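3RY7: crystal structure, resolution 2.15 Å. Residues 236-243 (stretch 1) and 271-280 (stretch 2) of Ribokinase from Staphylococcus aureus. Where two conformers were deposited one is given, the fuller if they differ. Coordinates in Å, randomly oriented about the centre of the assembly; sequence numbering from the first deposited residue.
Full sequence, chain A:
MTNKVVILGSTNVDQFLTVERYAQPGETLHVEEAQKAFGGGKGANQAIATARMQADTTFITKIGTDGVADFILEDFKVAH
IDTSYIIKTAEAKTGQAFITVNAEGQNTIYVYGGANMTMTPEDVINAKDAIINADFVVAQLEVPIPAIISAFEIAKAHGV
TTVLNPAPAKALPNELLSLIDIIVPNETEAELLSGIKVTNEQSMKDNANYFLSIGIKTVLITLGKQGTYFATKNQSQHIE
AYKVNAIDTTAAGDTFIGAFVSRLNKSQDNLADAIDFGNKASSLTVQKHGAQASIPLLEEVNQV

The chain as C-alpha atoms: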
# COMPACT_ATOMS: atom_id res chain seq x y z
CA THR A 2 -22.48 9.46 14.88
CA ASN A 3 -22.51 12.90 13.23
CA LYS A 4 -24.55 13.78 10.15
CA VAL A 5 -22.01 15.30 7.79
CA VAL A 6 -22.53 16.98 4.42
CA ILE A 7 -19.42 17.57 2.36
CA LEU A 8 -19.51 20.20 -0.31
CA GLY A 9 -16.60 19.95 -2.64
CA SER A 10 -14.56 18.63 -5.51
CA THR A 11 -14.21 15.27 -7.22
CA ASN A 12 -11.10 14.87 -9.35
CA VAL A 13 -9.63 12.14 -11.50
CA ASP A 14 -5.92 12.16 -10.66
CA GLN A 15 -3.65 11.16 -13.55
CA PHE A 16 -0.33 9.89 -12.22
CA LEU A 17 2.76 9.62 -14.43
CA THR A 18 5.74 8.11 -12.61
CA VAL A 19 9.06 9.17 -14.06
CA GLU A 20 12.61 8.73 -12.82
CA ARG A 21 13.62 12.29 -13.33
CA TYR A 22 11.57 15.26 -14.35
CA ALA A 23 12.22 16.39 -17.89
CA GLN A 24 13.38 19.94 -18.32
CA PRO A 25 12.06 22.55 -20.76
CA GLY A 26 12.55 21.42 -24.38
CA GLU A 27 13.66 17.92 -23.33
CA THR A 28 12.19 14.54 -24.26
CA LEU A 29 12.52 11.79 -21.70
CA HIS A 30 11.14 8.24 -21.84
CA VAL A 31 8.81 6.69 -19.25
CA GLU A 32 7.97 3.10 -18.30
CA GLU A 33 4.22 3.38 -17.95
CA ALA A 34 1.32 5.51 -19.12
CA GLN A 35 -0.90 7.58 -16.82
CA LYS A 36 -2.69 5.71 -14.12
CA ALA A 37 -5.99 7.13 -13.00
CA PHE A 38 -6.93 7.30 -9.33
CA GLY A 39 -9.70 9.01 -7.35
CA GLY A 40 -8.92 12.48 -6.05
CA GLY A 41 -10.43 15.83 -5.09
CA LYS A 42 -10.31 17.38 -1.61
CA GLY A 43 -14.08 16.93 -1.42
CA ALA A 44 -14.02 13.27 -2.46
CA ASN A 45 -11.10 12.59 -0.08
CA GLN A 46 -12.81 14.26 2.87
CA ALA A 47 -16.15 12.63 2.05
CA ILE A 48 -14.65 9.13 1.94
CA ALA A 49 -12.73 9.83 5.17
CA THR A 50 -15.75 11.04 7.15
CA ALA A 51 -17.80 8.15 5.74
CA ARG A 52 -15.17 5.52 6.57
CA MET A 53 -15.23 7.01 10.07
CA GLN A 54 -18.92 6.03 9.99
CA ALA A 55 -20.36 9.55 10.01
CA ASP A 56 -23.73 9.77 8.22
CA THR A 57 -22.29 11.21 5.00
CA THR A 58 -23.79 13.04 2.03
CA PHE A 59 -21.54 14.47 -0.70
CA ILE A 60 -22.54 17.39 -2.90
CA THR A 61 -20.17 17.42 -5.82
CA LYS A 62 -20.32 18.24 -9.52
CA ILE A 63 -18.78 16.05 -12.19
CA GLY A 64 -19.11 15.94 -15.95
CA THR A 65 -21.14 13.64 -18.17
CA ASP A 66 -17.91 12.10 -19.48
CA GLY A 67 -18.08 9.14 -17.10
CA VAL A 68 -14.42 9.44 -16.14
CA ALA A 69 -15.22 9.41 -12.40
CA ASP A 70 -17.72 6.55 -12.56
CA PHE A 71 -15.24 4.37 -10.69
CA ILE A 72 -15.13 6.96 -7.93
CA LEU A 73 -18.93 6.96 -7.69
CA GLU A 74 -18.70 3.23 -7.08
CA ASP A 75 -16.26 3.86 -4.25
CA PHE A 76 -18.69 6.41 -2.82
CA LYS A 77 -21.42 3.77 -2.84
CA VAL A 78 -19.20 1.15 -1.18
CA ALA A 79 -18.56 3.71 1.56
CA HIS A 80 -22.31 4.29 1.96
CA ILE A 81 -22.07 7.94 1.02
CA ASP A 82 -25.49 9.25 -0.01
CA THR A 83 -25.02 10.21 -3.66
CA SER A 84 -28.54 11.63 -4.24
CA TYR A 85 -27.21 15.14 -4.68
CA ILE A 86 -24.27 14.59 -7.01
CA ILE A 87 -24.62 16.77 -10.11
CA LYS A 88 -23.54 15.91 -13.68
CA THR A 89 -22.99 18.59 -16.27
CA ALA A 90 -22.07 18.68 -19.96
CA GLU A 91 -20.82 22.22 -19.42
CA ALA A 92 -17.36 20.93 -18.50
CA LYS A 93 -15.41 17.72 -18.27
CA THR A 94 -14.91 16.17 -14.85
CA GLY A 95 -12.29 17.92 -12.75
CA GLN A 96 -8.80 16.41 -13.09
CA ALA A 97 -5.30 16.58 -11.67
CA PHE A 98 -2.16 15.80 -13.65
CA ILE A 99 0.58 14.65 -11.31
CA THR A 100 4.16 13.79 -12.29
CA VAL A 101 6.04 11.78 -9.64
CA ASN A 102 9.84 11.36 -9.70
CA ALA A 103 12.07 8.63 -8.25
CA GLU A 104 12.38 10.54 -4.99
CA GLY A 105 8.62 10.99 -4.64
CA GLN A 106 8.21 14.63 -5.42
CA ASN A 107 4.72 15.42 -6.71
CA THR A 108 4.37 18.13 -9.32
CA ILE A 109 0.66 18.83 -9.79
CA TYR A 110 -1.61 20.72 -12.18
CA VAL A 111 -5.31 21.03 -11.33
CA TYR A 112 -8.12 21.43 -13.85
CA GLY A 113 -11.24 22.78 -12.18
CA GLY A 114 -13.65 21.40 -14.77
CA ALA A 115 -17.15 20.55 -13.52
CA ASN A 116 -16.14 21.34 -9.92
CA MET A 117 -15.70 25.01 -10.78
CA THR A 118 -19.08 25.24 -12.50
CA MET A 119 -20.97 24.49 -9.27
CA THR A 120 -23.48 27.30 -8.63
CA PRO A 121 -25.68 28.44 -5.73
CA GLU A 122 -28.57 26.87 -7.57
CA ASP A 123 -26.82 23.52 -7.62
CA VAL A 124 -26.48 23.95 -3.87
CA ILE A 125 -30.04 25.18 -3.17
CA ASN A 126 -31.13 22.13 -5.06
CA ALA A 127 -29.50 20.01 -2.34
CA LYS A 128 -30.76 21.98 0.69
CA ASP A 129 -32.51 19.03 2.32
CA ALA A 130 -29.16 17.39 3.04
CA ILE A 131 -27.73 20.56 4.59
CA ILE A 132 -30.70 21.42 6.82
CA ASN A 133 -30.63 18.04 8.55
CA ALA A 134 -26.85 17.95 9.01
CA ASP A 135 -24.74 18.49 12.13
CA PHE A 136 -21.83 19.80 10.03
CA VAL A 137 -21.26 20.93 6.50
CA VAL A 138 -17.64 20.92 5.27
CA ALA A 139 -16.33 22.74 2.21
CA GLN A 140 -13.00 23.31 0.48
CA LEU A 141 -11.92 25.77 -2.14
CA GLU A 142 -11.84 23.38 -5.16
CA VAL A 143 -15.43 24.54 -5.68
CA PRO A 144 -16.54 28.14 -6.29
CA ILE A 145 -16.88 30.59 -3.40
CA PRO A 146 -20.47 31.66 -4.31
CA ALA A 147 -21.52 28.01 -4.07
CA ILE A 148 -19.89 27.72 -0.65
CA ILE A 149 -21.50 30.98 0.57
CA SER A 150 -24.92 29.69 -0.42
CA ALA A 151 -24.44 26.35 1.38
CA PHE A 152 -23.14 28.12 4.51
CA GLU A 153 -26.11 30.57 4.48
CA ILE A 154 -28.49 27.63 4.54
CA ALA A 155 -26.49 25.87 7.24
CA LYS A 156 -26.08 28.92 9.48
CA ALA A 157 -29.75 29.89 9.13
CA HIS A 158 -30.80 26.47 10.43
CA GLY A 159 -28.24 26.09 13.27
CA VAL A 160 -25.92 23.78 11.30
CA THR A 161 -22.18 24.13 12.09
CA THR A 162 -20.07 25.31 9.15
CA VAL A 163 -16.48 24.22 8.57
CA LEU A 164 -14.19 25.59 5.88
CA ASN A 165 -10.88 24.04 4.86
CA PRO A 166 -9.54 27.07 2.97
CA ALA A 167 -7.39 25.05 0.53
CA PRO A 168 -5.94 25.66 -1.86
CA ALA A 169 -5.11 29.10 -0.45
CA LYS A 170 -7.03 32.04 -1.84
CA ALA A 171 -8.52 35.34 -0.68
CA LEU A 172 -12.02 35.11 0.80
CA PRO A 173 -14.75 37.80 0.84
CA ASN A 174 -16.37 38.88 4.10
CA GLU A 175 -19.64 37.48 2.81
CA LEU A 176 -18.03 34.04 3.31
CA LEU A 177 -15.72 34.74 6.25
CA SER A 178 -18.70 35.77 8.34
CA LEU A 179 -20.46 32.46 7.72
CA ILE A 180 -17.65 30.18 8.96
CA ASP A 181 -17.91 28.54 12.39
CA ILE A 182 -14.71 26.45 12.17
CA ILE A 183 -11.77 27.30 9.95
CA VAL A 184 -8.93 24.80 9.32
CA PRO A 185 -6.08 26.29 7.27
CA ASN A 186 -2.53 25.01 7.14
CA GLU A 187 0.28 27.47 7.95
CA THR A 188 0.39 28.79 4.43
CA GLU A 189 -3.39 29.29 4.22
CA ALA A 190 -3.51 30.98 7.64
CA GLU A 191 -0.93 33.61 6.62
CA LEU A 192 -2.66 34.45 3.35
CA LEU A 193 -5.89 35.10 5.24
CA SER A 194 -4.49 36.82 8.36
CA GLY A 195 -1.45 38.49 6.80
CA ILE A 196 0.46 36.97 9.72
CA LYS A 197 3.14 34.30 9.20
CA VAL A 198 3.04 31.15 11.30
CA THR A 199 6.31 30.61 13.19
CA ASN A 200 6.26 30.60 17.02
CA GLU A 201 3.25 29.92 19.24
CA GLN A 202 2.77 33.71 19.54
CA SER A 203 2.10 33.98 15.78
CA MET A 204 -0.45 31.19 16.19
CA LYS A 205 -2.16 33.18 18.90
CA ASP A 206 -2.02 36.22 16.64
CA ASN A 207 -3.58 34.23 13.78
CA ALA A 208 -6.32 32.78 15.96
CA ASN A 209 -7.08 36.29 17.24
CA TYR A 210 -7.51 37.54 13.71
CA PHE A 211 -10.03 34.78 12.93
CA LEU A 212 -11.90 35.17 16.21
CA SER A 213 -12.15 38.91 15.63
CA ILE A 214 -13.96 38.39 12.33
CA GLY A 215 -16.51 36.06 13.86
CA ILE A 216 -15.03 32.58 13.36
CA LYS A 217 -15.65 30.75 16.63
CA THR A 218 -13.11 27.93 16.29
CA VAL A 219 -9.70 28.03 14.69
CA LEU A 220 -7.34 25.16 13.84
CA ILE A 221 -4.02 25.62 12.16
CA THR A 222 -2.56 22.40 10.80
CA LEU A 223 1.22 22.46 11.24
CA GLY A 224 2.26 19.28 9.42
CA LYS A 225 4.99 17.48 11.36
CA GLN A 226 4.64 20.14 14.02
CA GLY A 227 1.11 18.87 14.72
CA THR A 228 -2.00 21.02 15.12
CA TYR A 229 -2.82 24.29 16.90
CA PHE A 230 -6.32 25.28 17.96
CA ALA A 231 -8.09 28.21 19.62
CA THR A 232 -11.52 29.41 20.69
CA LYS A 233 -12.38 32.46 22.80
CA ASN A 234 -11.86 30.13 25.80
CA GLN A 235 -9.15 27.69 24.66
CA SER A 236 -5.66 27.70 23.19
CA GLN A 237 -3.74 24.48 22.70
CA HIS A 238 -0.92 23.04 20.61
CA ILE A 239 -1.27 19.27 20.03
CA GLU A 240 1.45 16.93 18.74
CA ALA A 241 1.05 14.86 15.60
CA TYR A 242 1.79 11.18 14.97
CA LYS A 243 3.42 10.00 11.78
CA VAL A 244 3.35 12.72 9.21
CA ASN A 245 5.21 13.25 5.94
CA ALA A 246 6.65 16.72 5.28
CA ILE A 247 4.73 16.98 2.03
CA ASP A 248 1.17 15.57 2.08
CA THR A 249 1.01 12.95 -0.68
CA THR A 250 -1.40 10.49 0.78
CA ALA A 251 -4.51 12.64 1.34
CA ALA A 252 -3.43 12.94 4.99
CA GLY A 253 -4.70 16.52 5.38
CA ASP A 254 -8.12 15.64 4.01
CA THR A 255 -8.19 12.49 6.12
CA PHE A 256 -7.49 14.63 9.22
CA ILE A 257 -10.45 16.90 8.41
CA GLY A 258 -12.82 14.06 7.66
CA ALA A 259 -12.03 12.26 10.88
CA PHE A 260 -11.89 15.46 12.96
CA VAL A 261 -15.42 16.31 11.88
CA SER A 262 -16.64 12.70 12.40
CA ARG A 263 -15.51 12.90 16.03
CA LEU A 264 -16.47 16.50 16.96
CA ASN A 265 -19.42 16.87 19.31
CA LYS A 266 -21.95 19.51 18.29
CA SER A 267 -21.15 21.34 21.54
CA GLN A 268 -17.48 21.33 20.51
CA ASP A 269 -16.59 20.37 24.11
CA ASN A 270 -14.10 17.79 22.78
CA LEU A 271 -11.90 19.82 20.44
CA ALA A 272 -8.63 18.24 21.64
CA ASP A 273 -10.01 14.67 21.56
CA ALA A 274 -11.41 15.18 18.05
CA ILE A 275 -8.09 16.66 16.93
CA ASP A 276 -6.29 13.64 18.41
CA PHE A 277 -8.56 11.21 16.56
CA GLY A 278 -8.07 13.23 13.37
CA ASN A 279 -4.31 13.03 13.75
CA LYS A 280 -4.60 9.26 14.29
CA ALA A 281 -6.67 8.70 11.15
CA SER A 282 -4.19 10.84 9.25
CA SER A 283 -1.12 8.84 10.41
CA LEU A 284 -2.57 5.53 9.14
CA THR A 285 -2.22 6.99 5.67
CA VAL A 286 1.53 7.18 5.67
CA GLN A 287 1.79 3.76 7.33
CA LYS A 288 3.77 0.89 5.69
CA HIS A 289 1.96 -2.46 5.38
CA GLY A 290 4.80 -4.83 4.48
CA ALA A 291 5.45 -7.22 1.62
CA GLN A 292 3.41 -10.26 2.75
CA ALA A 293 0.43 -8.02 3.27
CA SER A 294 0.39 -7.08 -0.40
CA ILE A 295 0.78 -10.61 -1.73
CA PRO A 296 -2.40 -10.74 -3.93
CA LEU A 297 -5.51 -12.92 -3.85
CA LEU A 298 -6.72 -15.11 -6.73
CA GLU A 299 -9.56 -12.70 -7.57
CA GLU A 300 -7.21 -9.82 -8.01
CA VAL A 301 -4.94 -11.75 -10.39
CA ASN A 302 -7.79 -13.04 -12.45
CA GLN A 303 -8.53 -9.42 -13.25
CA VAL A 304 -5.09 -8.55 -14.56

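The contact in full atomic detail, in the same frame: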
# COMPACT_ATOMS: atom_id res chain seq x y z
N SER A 236 -6.84 27.52 24.03
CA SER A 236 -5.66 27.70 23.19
C SER A 236 -4.74 26.55 23.50
O SER A 236 -4.25 26.42 24.62
CB SER A 236 -4.97 29.04 23.46
OG SER A 236 -3.93 29.28 22.52
N GLN A 237 -4.53 25.69 22.50
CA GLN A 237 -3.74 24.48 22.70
C GLN A 237 -2.95 24.10 21.45
O GLN A 237 -3.38 24.33 20.32
CB GLN A 237 -4.65 23.34 23.16
CG GLN A 237 -3.93 22.10 23.65
CD GLN A 237 -4.87 21.14 24.36
OE1 GLN A 237 -5.95 21.55 24.81
NE2 GLN A 237 -4.49 19.87 24.45
N HIS A 238 -1.76 23.57 21.67
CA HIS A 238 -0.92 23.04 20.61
C HIS A 238 -0.81 21.53 20.86
O HIS A 238 -0.36 21.10 21.92
CB HIS A 238 0.44 23.73 20.65
CG HIS A 238 1.42 23.23 19.62
ND1 HIS A 238 1.62 21.89 19.36
CD2 HIS A 238 2.29 23.90 18.82
CE1 HIS A 238 2.55 21.76 18.43
NE2 HIS A 238 2.97 22.96 18.09
N ILE A 239 -1.25 20.72 19.89
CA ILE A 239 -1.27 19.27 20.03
C ILE A 239 -0.32 18.58 19.05
O ILE A 239 -0.32 18.90 17.86
CB ILE A 239 -2.68 18.71 19.79
CG1 ILE A 239 -3.67 19.34 20.77
CG2 ILE A 239 -2.69 17.20 19.90
CD1 ILE A 239 -4.76 18.39 21.21
N GLU A 240 0.48 17.64 19.55
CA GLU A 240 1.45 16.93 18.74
C GLU A 240 0.82 15.93 17.79
O GLU A 240 -0.20 15.29 18.09
CB GLU A 240 2.46 16.21 19.65
CG GLU A 240 3.37 17.16 20.43
CD GLU A 240 4.17 18.06 19.51
OE1 GLU A 240 4.73 17.55 18.52
OE2 GLU A 240 4.24 19.28 19.77
N ALA A 241 1.46 15.79 16.63
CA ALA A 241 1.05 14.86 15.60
C ALA A 241 1.63 13.46 15.81
O ALA A 241 2.44 13.23 16.71
CB ALA A 241 1.45 15.39 14.22
N TYR A 242 1.20 12.51 14.98
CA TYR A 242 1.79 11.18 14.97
C TYR A 242 2.78 11.08 13.80
O TYR A 242 3.68 11.92 13.65
CB TYR A 242 0.70 10.13 14.82
CG TYR A 242 -0.30 10.10 15.95
CD1 TYR A 242 -0.60 8.91 16.60
CD2 TYR A 242 -0.93 11.26 16.39
CE1 TYR A 242 -1.51 8.86 17.64
CE2 TYR A 242 -1.85 11.22 17.44
CZ TYR A 242 -2.13 10.02 18.06
OH TYR A 242 -3.02 9.95 19.10
N LYS A 243 2.58 10.09 12.96
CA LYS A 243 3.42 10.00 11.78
C LYS A 243 2.88 10.89 10.71
O LYS A 243 1.74 10.81 10.32
CB LYS A 243 3.57 8.58 11.27
CG LYS A 243 4.86 8.42 10.45
CD LYS A 243 5.10 7.03 9.90
CE LYS A 243 6.00 7.09 8.65
NZ LYS A 243 6.40 5.76 8.13
N LEU A 271 -12.81 19.39 21.49
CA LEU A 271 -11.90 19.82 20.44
C LEU A 271 -10.59 19.02 20.43
O LEU A 271 -10.20 18.51 19.39
CB LEU A 271 -11.58 21.31 20.58
CG LEU A 271 -12.33 22.22 19.61
CD1 LEU A 271 -13.67 21.62 19.28
CD2 LEU A 271 -12.52 23.63 20.18
N ALA A 272 -9.92 18.92 21.57
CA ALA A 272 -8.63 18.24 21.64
C ALA A 272 -8.73 16.73 21.34
O ALA A 272 -7.87 16.17 20.68
CB ALA A 272 -7.94 18.49 22.99
N ASP A 273 -9.78 16.08 21.85
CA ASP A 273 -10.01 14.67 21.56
C ASP A 273 -10.27 14.43 20.06
O ASP A 273 -9.71 13.50 19.46
CB ASP A 273 -11.19 14.15 22.39
CG ASP A 273 -11.76 12.84 21.86
OD1 ASP A 273 -12.99 12.79 21.67
OD2 ASP A 273 -10.98 11.87 21.63
N ALA A 274 -11.11 15.27 19.47
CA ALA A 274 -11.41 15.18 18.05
C ALA A 274 -10.16 15.43 17.22
O ALA A 274 -9.93 14.78 16.21
CB ALA A 274 -12.54 16.17 17.67
N ILE A 275 -9.33 16.38 17.64
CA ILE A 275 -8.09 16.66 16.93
C ILE A 275 -7.09 15.50 17.04
O ILE A 275 -6.32 15.23 16.10
CB ILE A 275 -7.46 17.98 17.42
CG1 ILE A 275 -8.34 19.16 16.97
CG2 ILE A 275 -6.03 18.12 16.91
CD1 ILE A 275 -7.80 20.51 17.37
N ASP A 276 -7.12 14.82 18.18
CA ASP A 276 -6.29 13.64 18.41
C ASP A 276 -6.69 12.51 17.45
O ASP A 276 -5.85 11.95 16.74
CB ASP A 276 -6.44 13.15 19.85
CG ASP A 276 -5.63 11.90 20.12
OD1 ASP A 276 -6.22 10.82 20.35
OD2 ASP A 276 -4.39 12.02 20.08
N PHE A 277 -7.98 12.19 17.47
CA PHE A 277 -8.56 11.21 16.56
C PHE A 277 -8.28 11.53 15.09
O PHE A 277 -7.99 10.63 14.30
CB PHE A 277 -10.05 11.14 16.79
CG PHE A 277 -10.75 10.11 15.94
CD1 PHE A 277 -10.91 8.81 16.40
CD2 PHE A 277 -11.28 10.45 14.70
CE1 PHE A 277 -11.57 7.85 15.64
CE2 PHE A 277 -11.94 9.50 13.93
CZ PHE A 277 -12.09 8.20 14.40
N GLY A 278 -8.37 12.81 14.72
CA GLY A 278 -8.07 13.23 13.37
C GLY A 278 -6.62 12.98 13.01
O GLY A 278 -6.29 12.57 11.90
N ASN A 279 -5.73 13.25 13.96
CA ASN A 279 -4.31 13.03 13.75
C ASN A 279 -3.97 11.54 13.69
O ASN A 279 -3.04 11.14 12.98
CB ASN A 279 -3.48 13.77 14.80
CG ASN A 279 -3.25 15.24 14.45
OD1 ASN A 279 -3.07 15.59 13.28
ND2 ASN A 279 -3.25 16.10 15.47
N LYS A 280 -4.74 10.71 14.41
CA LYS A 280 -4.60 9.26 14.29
C LYS A 280 -4.94 8.83 12.87
O LYS A 280 -4.09 8.29 12.16
CB LYS A 280 -5.49 8.52 15.29
CG LYS A 280 -4.90 8.38 16.69
CD LYS A 280 -5.91 7.77 17.65
CE LYS A 280 -5.49 7.95 19.11
NZ LYS A 280 -6.52 7.45 20.08
O HOH W 1 -2.34 14.16 18.35
O HOH W 2 -0.73 12.35 12.59

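A strand and the loop that follows it can pack against a helix with very few direct polar contacts, provided that apolar side chains meet at one end, a large one against a small one, and that at the other a tyrosine hydroxyl bonds to a carboxylate and a water links the two main chains. Residues 236-243 and 271-280 of this ribokinase illustrate the principle. The strand 236-239 and the helix 271-280 run in nearly the same direction, with 21° between their N-to-C axes and a closest approach of 10.1 Å. Beyond Ile239 the chain leaves the strand but stays beside the helix, and the backbones draw closer: the CA atoms of Ile239 and Ala272 are 7.6 Å apart, those of Ala241 and Asn279 6.0 Å. In all, 404 Å² of surface is buried between the two segments.

The helix is held by its own i to i+4 hydrogen bonds, among them Asn279 N to Ile275 O at 3.0 Å, so its main-chain polar groups are largely spent internally and side chains carry most of the contact. The alternation of the strand decides which residues take part: Gln237 and Ile239 direct their CA-to-CB bonds toward the helix, while the side chains of Ser236 and His238 are out of reach. On the helix Ala272, Ile275 and Asn279 point toward the partner, a spacing of three and four residues that places them along one side.

The apolar part centres on Ile239. Its CD1 lies 3.6 Å from Ala272 CB, a close van der Waals contact made against a side chain of one carbon, and its CB is 4.5 Å from Ile275 CG2, a looser approach. Gln237 adds a peripheral contact, with NE2 4.0 Å from Ala272 CB; no hydrogen bond is possible with a methyl group. Packing continues around Tyr242, which buries more area than any other residue here. Its CD2 lies 3.9 Å from Asn279 CB, Lys280 N lies over one face of the ring, and the aliphatic part of that lysine also meets the tyrosine, Lys280 CE lying 3.2 Å from Tyr242 OH.

Direct polar bonding between the segments comes down to one hydrogen bond. The hydroxyl of Tyr242 donates to the carboxylate of Asp276, 2.7 Å from Tyr242 OH to Asp276 OD2. The acceptor sits at the ring edge, near its plane, as suits a phenolic donor. The other carboxylate oxygen serves the helix itself: Asp276 OD1 forms a salt bridge with Lys280 NZ at 3.4 Å, one turn on.

Two waters extend the polar contact, one from main chain to side chain and one between main chains. The first donates to Glu240 O at 2.4 Å, an unusually short distance, and makes a weak bond to Asp276 OD2 at 3.4 Å. The other accepts from Tyr242 N at 3.1 Å and donates to Asn279 O at 2.6 Å, bridging loop and helix main chains.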